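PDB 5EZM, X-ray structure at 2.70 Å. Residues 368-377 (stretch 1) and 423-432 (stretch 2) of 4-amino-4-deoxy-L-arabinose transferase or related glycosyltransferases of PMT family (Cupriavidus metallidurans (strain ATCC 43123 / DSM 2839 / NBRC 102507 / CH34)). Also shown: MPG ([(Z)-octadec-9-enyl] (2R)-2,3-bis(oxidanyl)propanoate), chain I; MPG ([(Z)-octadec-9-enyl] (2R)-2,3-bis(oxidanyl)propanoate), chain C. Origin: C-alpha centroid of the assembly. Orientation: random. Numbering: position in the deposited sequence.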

ATOM      1  N   SER A 368     -20.596   3.371  26.808  1.00 79.87           N
ATOM      2  CA  SER A 368     -20.959   2.514  27.925  1.00 80.71           C
ATOM      3  C   SER A 368     -20.905   1.056  27.483  1.00 82.25           C
ATOM      4  O   SER A 368     -20.766   0.759  26.293  1.00 83.55           O
ATOM      5  CB  SER A 368     -22.349   2.886  28.426  1.00 80.83           C
ATOM      6  OG  SER A 368     -23.309   2.716  27.400  1.00 80.49           O
ATOM      7  N   PRO A 369     -20.983   0.109  28.427  1.00 81.24           N
ATOM      8  CA  PRO A 369     -21.038  -1.306  28.018  1.00 78.99           C
ATOM      9  C   PRO A 369     -22.206  -1.641  27.105  1.00 78.45           C
ATOM     10  O   PRO A 369     -22.040  -2.440  26.173  1.00 81.38           O
ATOM     11  CB  PRO A 369     -21.128  -2.043  29.361  1.00 79.86           C
ATOM     12  CG  PRO A 369     -20.391  -1.162  30.300  1.00 80.08           C
ATOM     13  CD  PRO A 369     -20.702   0.249  29.867  1.00 81.62           C
ATOM     14  N   ARG A 370     -23.381  -1.049  27.332  1.00 76.03           N
ATOM     15  CA  ARG A 370     -24.541  -1.397  26.516  1.00 76.41           C
ATOM     16  C   ARG A 370     -24.369  -0.927  25.073  1.00 73.29           C
ATOM     17  O   ARG A 370     -24.780  -1.624  24.135  1.00 72.35           O
ATOM     18  CB  ARG A 370     -25.812  -0.809  27.129  1.00 83.04           C
ATOM     19  CG  ARG A 370     -27.095  -1.272  26.455  1.00 87.82           C
ATOM     20  CD  ARG A 370     -28.316  -0.763  27.193  1.00 95.99           C
ATOM     21  NE  ARG A 370     -29.564  -1.165  26.548  1.00102.25           N
ATOM     22  CZ  ARG A 370     -30.198  -2.309  26.789  1.00106.97           C
ATOM     23  NH1 ARG A 370     -29.699  -3.176  27.659  1.00109.28           N
ATOM     24  NH2 ARG A 370     -31.330  -2.587  26.159  1.00108.16           N
ATOM     25  N   SER A 371     -23.765   0.249  24.878  1.00 71.83           N
ATOM     26  CA  SER A 371     -23.544   0.761  23.527  1.00 69.63           C
ATOM     27  C   SER A 371     -22.593  -0.141  22.754  1.00 68.30           C
ATOM     28  O   SER A 371     -22.853  -0.505  21.595  1.00 68.08           O
ATOM     29  CB  SER A 371     -22.997   2.188  23.589  1.00 70.29           C
ATOM     30  OG  SER A 371     -23.950   3.088  24.128  1.00 62.77           O
ATOM     31  N   TRP A 372     -21.478  -0.518  23.382  1.00 69.12           N
ATOM     32  CA  TRP A 372     -20.579  -1.457  22.733  1.00 70.26           C
ATOM     33  C   TRP A 372     -21.270  -2.789  22.480  1.00 73.00           C
ATOM     34  O   TRP A 372     -20.981  -3.456  21.480  1.00 73.17           O
ATOM     35  CB  TRP A 372     -19.311  -1.661  23.560  1.00 69.22           C
ATOM     36  CG  TRP A 372     -18.376  -2.608  22.888  1.00 66.22           C
ATOM     37  CD1 TRP A 372     -17.939  -3.810  23.363  1.00 65.99           C
ATOM     38  CD2 TRP A 372     -17.803  -2.456  21.587  1.00 64.42           C
ATOM     39  NE1 TRP A 372     -17.109  -4.407  22.444  1.00 64.16           N
ATOM     40  CE2 TRP A 372     -17.012  -3.597  21.344  1.00 63.55           C
ATOM     41  CE3 TRP A 372     -17.870  -1.460  20.607  1.00 64.73           C
ATOM     42  CZ2 TRP A 372     -16.295  -3.768  20.163  1.00 63.15           C
ATOM     43  CZ3 TRP A 372     -17.163  -1.633  19.434  1.00 63.92           C
ATOM     44  CH2 TRP A 372     -16.383  -2.776  19.222  1.00 63.23           C
ATOM     45  N   GLY A 373     -22.186  -3.188  23.366  1.00 72.14           N
ATOM     46  CA  GLY A 373     -23.009  -4.352  23.079  1.00 71.75           C
ATOM     47  C   GLY A 373     -23.777  -4.200  21.779  1.00 72.57           C
ATOM     48  O   GLY A 373     -23.808  -5.116  20.951  1.00 72.41           O
ATOM     49  N   LYS A 374     -24.402  -3.033  21.582  1.00 72.71           N
ATOM     50  CA  LYS A 374     -25.067  -2.742  20.314  1.00 70.96           C
ATOM     51  C   LYS A 374     -24.117  -2.948  19.141  1.00 71.70           C
ATOM     52  O   LYS A 374     -24.453  -3.622  18.156  1.00 73.59           O
ATOM     53  CB  LYS A 374     -25.599  -1.307  20.310  1.00 70.18           C
ATOM     54  CG  LYS A 374     -26.606  -0.972  21.399  1.00 70.76           C
ATOM     55  CD  LYS A 374     -26.945   0.512  21.363  1.00 72.35           C
ATOM     56  CE  LYS A 374     -28.165   0.836  22.208  1.00 79.75           C
ATOM     57  NZ  LYS A 374     -28.018   0.369  23.611  1.00 84.55           N
ATOM     58  N   GLN A 375     -22.913  -2.374  19.238  1.00 69.99           N
ATOM     59  CA  GLN A 375     -21.942  -2.534  18.158  1.00 68.13           C
ATOM     60  C   GLN A 375     -21.632  -4.005  17.900  1.00 69.60           C
ATOM     61  O   GLN A 375     -21.572  -4.439  16.745  1.00 68.41           O
ATOM     62  CB  GLN A 375     -20.663  -1.762  18.480  1.00 67.45           C
ATOM     63  CG  GLN A 375     -20.841  -0.257  18.487  1.00 70.00           C
ATOM     64  CD  GLN A 375     -21.332   0.271  17.153  1.00 72.96           C
ATOM     65  OE1 GLN A 375     -21.007  -0.276  16.099  1.00 74.98           O
ATOM     66  NE2 GLN A 375     -22.121   1.338  17.193  1.00 74.90           N
ATOM     67  N   LEU A 376     -21.442  -4.788  18.966  1.00 72.05           N
ATOM     68  CA  LEU A 376     -21.144  -6.209  18.805  1.00 70.33           C
ATOM     69  C   LEU A 376     -22.286  -6.938  18.113  1.00 68.70           C
ATOM     70  O   LEU A 376     -22.054  -7.853  17.316  1.00 68.12           O
ATOM     71  CB  LEU A 376     -20.860  -6.849  20.163  1.00 71.73           C
ATOM     72  CG  LEU A 376     -19.522  -6.519  20.812  1.00 70.91           C
ATOM     73  CD1 LEU A 376     -19.422  -7.163  22.188  1.00 72.28           C
ATOM     74  CD2 LEU A 376     -18.404  -6.991  19.912  1.00 67.84           C
ATOM     75  N   ILE A 377     -23.529  -6.558  18.418  1.00 68.56           N
ATOM     76  CA  ILE A 377     -24.673  -7.182  17.758  1.00 66.90           C
ATOM     77  C   ILE A 377     -24.653  -6.872  16.267  1.00 66.14           C
ATOM     78  O   ILE A 377     -24.750  -7.775  15.424  1.00 65.79           O
ATOM     79  CB  ILE A 377     -25.988  -6.724  18.409  1.00 65.85           C
ATOM     80  CG1 ILE A 377     -26.084  -7.250  19.842  1.00 63.69           C
ATOM     81  CG2 ILE A 377     -27.173  -7.188  17.577  1.00 68.16           C
ATOM     82  CD1 ILE A 377     -27.322  -6.796  20.573  1.00 65.09           C
ATOM     83  N   GLY A 423     -14.223 -13.977  17.536  1.00 68.02           N
ATOM     84  CA  GLY A 423     -13.777 -12.805  18.271  1.00 65.21           C
ATOM     85  C   GLY A 423     -14.927 -11.978  18.817  1.00 64.94           C
ATOM     86  O   GLY A 423     -14.865 -11.478  19.943  1.00 64.99           O
ATOM     87  N   ILE A 424     -15.996 -11.829  18.030  1.00 63.05           N
ATOM     88  CA  ILE A 424     -17.166 -11.091  18.501  1.00 63.21           C
ATOM     89  C   ILE A 424     -17.792 -11.796  19.698  1.00 67.91           C
ATOM     90  O   ILE A 424     -18.173 -11.157  20.690  1.00 69.13           O
ATOM     91  CB  ILE A 424     -18.178 -10.913  17.354  1.00 62.12           C
ATOM     92  CG1 ILE A 424     -17.615  -9.974  16.287  1.00 56.96           C
ATOM     93  CG2 ILE A 424     -19.522 -10.403  17.879  1.00 64.07           C
ATOM     94  CD1 ILE A 424     -18.525  -9.812  15.099  1.00 55.22           C
ATOM     95  N   ALA A 425     -17.893 -13.126  19.631  1.00 67.88           N
ATOM     96  CA  ALA A 425     -18.515 -13.889  20.709  1.00 66.91           C
ATOM     97  C   ALA A 425     -17.714 -13.777  22.001  1.00 65.43           C
ATOM     98  O   ALA A 425     -18.269 -13.480  23.066  1.00 66.98           O
ATOM     99  CB  ALA A 425     -18.667 -15.351  20.290  1.00 66.53           C
ATOM    100  N   VAL A 426     -16.401 -14.009  21.927  1.00 62.50           N
ATOM    101  CA  VAL A 426     -15.595 -13.921  23.140  1.00 65.97           C
ATOM    102  C   VAL A 426     -15.536 -12.481  23.646  1.00 71.19           C
ATOM    103  O   VAL A 426     -15.451 -12.247  24.858  1.00 73.27           O
ATOM    104  CB  VAL A 426     -14.192 -14.518  22.905  1.00 60.58           C
ATOM    105  CG1 VAL A 426     -13.574 -13.962  21.653  1.00 60.61           C
ATOM    106  CG2 VAL A 426     -13.290 -14.264  24.100  1.00 58.43           C
ATOM    107  N   ALA A 427     -15.615 -11.497  22.746  1.00 72.25           N
ATOM    108  CA  ALA A 427     -15.707 -10.108  23.191  1.00 72.58           C
ATOM    109  C   ALA A 427     -16.987  -9.872  23.982  1.00 75.56           C
ATOM    110  O   ALA A 427     -16.974  -9.190  25.017  1.00 76.76           O
ATOM    111  CB  ALA A 427     -15.634  -9.160  21.995  1.00 69.23           C
ATOM    112  N   ARG A 428     -18.104 -10.436  23.515  1.00 76.69           N
ATOM    113  CA  ARG A 428     -19.347 -10.347  24.275  1.00 79.83           C
ATOM    114  C   ARG A 428     -19.216 -11.040  25.625  1.00 81.45           C
ATOM    115  O   ARG A 428     -19.790 -10.585  26.621  1.00 83.06           O
ATOM    116  CB  ARG A 428     -20.503 -10.944  23.472  1.00 80.58           C
ATOM    117  CG  ARG A 428     -21.845 -10.900  24.192  1.00 81.77           C
ATOM    118  CD  ARG A 428     -22.187  -9.484  24.626  1.00 83.38           C
ATOM    119  NE  ARG A 428     -23.465  -9.418  25.327  1.00 87.86           N
ATOM    120  CZ  ARG A 428     -23.606  -9.539  26.643  1.00 89.68           C
ATOM    121  NH1 ARG A 428     -22.542  -9.733  27.412  1.00 89.16           N
ATOM    122  NH2 ARG A 428     -24.812  -9.466  27.192  1.00 91.13           N
ATOM    123  N   LEU A 429     -18.463 -12.141  25.683  1.00 82.54           N
ATOM    124  CA  LEU A 429     -18.232 -12.793  26.969  1.00 84.66           C
ATOM    125  C   LEU A 429     -17.372 -11.935  27.889  1.00 84.08           C
ATOM    126  O   LEU A 429     -17.541 -11.980  29.113  1.00 87.68           O
ATOM    127  CB  LEU A 429     -17.585 -14.163  26.766  1.00 85.82           C
ATOM    128  CG  LEU A 429     -18.529 -15.301  26.374  1.00 86.77           C
ATOM    129  CD1 LEU A 429     -17.761 -16.610  26.232  1.00 88.06           C
ATOM    130  CD2 LEU A 429     -19.657 -15.439  27.389  1.00 85.68           C
ATOM    131  N   LEU A 430     -16.456 -11.149  27.329  1.00 80.02           N
ATOM    132  CA  LEU A 430     -15.582 -10.293  28.118  1.00 79.25           C
ATOM    133  C   LEU A 430     -16.182  -8.919  28.395  1.00 79.11           C
ATOM    134  O   LEU A 430     -15.548  -8.115  29.084  1.00 80.05           O
ATOM    135  CB  LEU A 430     -14.226 -10.130  27.419  1.00 78.94           C
ATOM    136  CG  LEU A 430     -13.120 -11.131  27.770  1.00 80.61           C
ATOM    137  CD1 LEU A 430     -12.758 -11.032  29.243  1.00 83.93           C
ATOM    138  CD2 LEU A 430     -13.517 -12.555  27.416  1.00 80.74           C
ATOM    139  N   LEU A 431     -17.380  -8.630  27.880  1.00 78.42           N
ATOM    140  CA  LEU A 431     -17.984  -7.323  28.120  1.00 78.15           C
ATOM    141  C   LEU A 431     -18.249  -7.082  29.602  1.00 83.50           C
ATOM    142  O   LEU A 431     -18.219  -5.933  30.057  1.00 85.64           O
ATOM    143  CB  LEU A 431     -19.279  -7.184  27.316  1.00 75.73           C
ATOM    144  CG  LEU A 431     -19.991  -5.829  27.377  1.00 74.97           C
ATOM    145  CD1 LEU A 431     -19.012  -4.688  27.136  1.00 74.47           C
ATOM    146  CD2 LEU A 431     -21.128  -5.776  26.370  1.00 72.98           C
ATOM    147  N   ARG A 432     -18.497  -8.145  30.371  1.00 86.59           N
ATOM    148  CA  ARG A 432     -18.733  -7.986  31.803  1.00 89.38           C
ATOM    149  C   ARG A 432     -17.534  -7.389  32.527  1.00 92.82           C
ATOM    150  O   ARG A 432     -17.701  -6.807  33.604  1.00 95.63           O
ATOM    151  CB  ARG A 432     -19.093  -9.334  32.431  1.00 88.68           C
TER
HETATM  152  C2  MPG I 608     -24.251  -1.723  12.227  1.00 83.58           C
HETATM  153  C3  MPG I 608     -24.311  -1.565  13.741  1.00 83.08           C
HETATM  154  C4  MPG I 608     -25.164  -0.380  14.162  1.00 81.37           C
HETATM  155  C5  MPG I 608     -25.069  -0.107  15.671  1.00 79.54           C
HETATM  156  C6  MPG I 608     -25.741   1.218  16.057  1.00 79.57           C
HETATM  157  C7  MPG I 608     -25.606   1.525  17.559  1.00 81.97           C
HETATM  158  C8  MPG I 608     -26.181   2.914  17.929  1.00 83.46           C
HETATM  159  C1  MPG I 608     -23.180  -2.730  11.799  1.00 83.29           C
HETATM  160  C2  MPG C 626     -23.970 -11.105  20.014  1.00 76.73           C
HETATM  161  C3  MPG C 626     -22.844 -12.070  19.668  1.00 76.97           C
HETATM  162  C4  MPG C 626     -23.321 -13.199  18.767  1.00 77.95           C
HETATM  163  C5  MPG C 626     -22.214 -14.226  18.477  1.00 78.10           C
HETATM  164  C6  MPG C 626     -22.598 -15.187  17.343  1.00 78.09           C
HETATM  165  C7  MPG C 626     -21.413 -16.074  16.922  1.00 78.66           C
HETATM  166  C1  MPG C 626     -23.522 -10.017  20.995  1.00 77.11           C

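Two helical segments run nearly antiparallel here, their axes 10.3 Å apart at closest approach and their N-to-C directions at 163°. No hydrogen bond links them; what joins the segments is apolar packing, most of it made by two leucines, one from each segment.

Leu-431 approaches the first turn of the 369-377 helix. Its CD1 lies 4.1 Å from CB of Pro-369 and 4.0 Å from CD1 of Trp-372, meeting the indole at its edge, near the ring plane, so the contact is not a stack. Proline suits a first helical turn, where its nitrogen needs no hydrogen to donate, and its ring adds apolar surface. Leu-376 does the corresponding work near the other end of the contact: its CD2 is 4.1 Å from both CG2 of Ile-424 and CB of Ala-427. The short alanine side chain points toward the opposing helix and still leaves room for this branched neighbour.

Side chains also pack against backbone. CD2 of Leu-431 sits 3.5 Å from O of Pro-369 and 4.0 Å from CA of Gly-373. With no side chain, Gly-373 meets Leu-431 through its backbone; an ideal CB on Gly-373 would point toward the other segment, at an ordinary contact distance of 3.8 Å from CD2 of Leu-431. Reciprocally, CD1 of Leu-376 lies 3.8 Å from N of Arg-428, while O of Leu-376 is 3.6 Å from CG2 of Ile-424. These are van der Waals contacts; two of these backbone atoms are paired within their own segments: N of Arg-428 donates to O of Ile-424 at 2.9 Å, and O of Pro-369 accepts from N of Gly-373 at 2.9 Å.

Lipid extends the apolar surroundings. C1 of the chain C MPG lies 3.7 Å from CG of Arg-428 and 3.9 Å from CG1 of Ile-377, touching both segments. Arginine's aliphatic stem suits such a place, offering methylenes to the lipid while carrying a charged end.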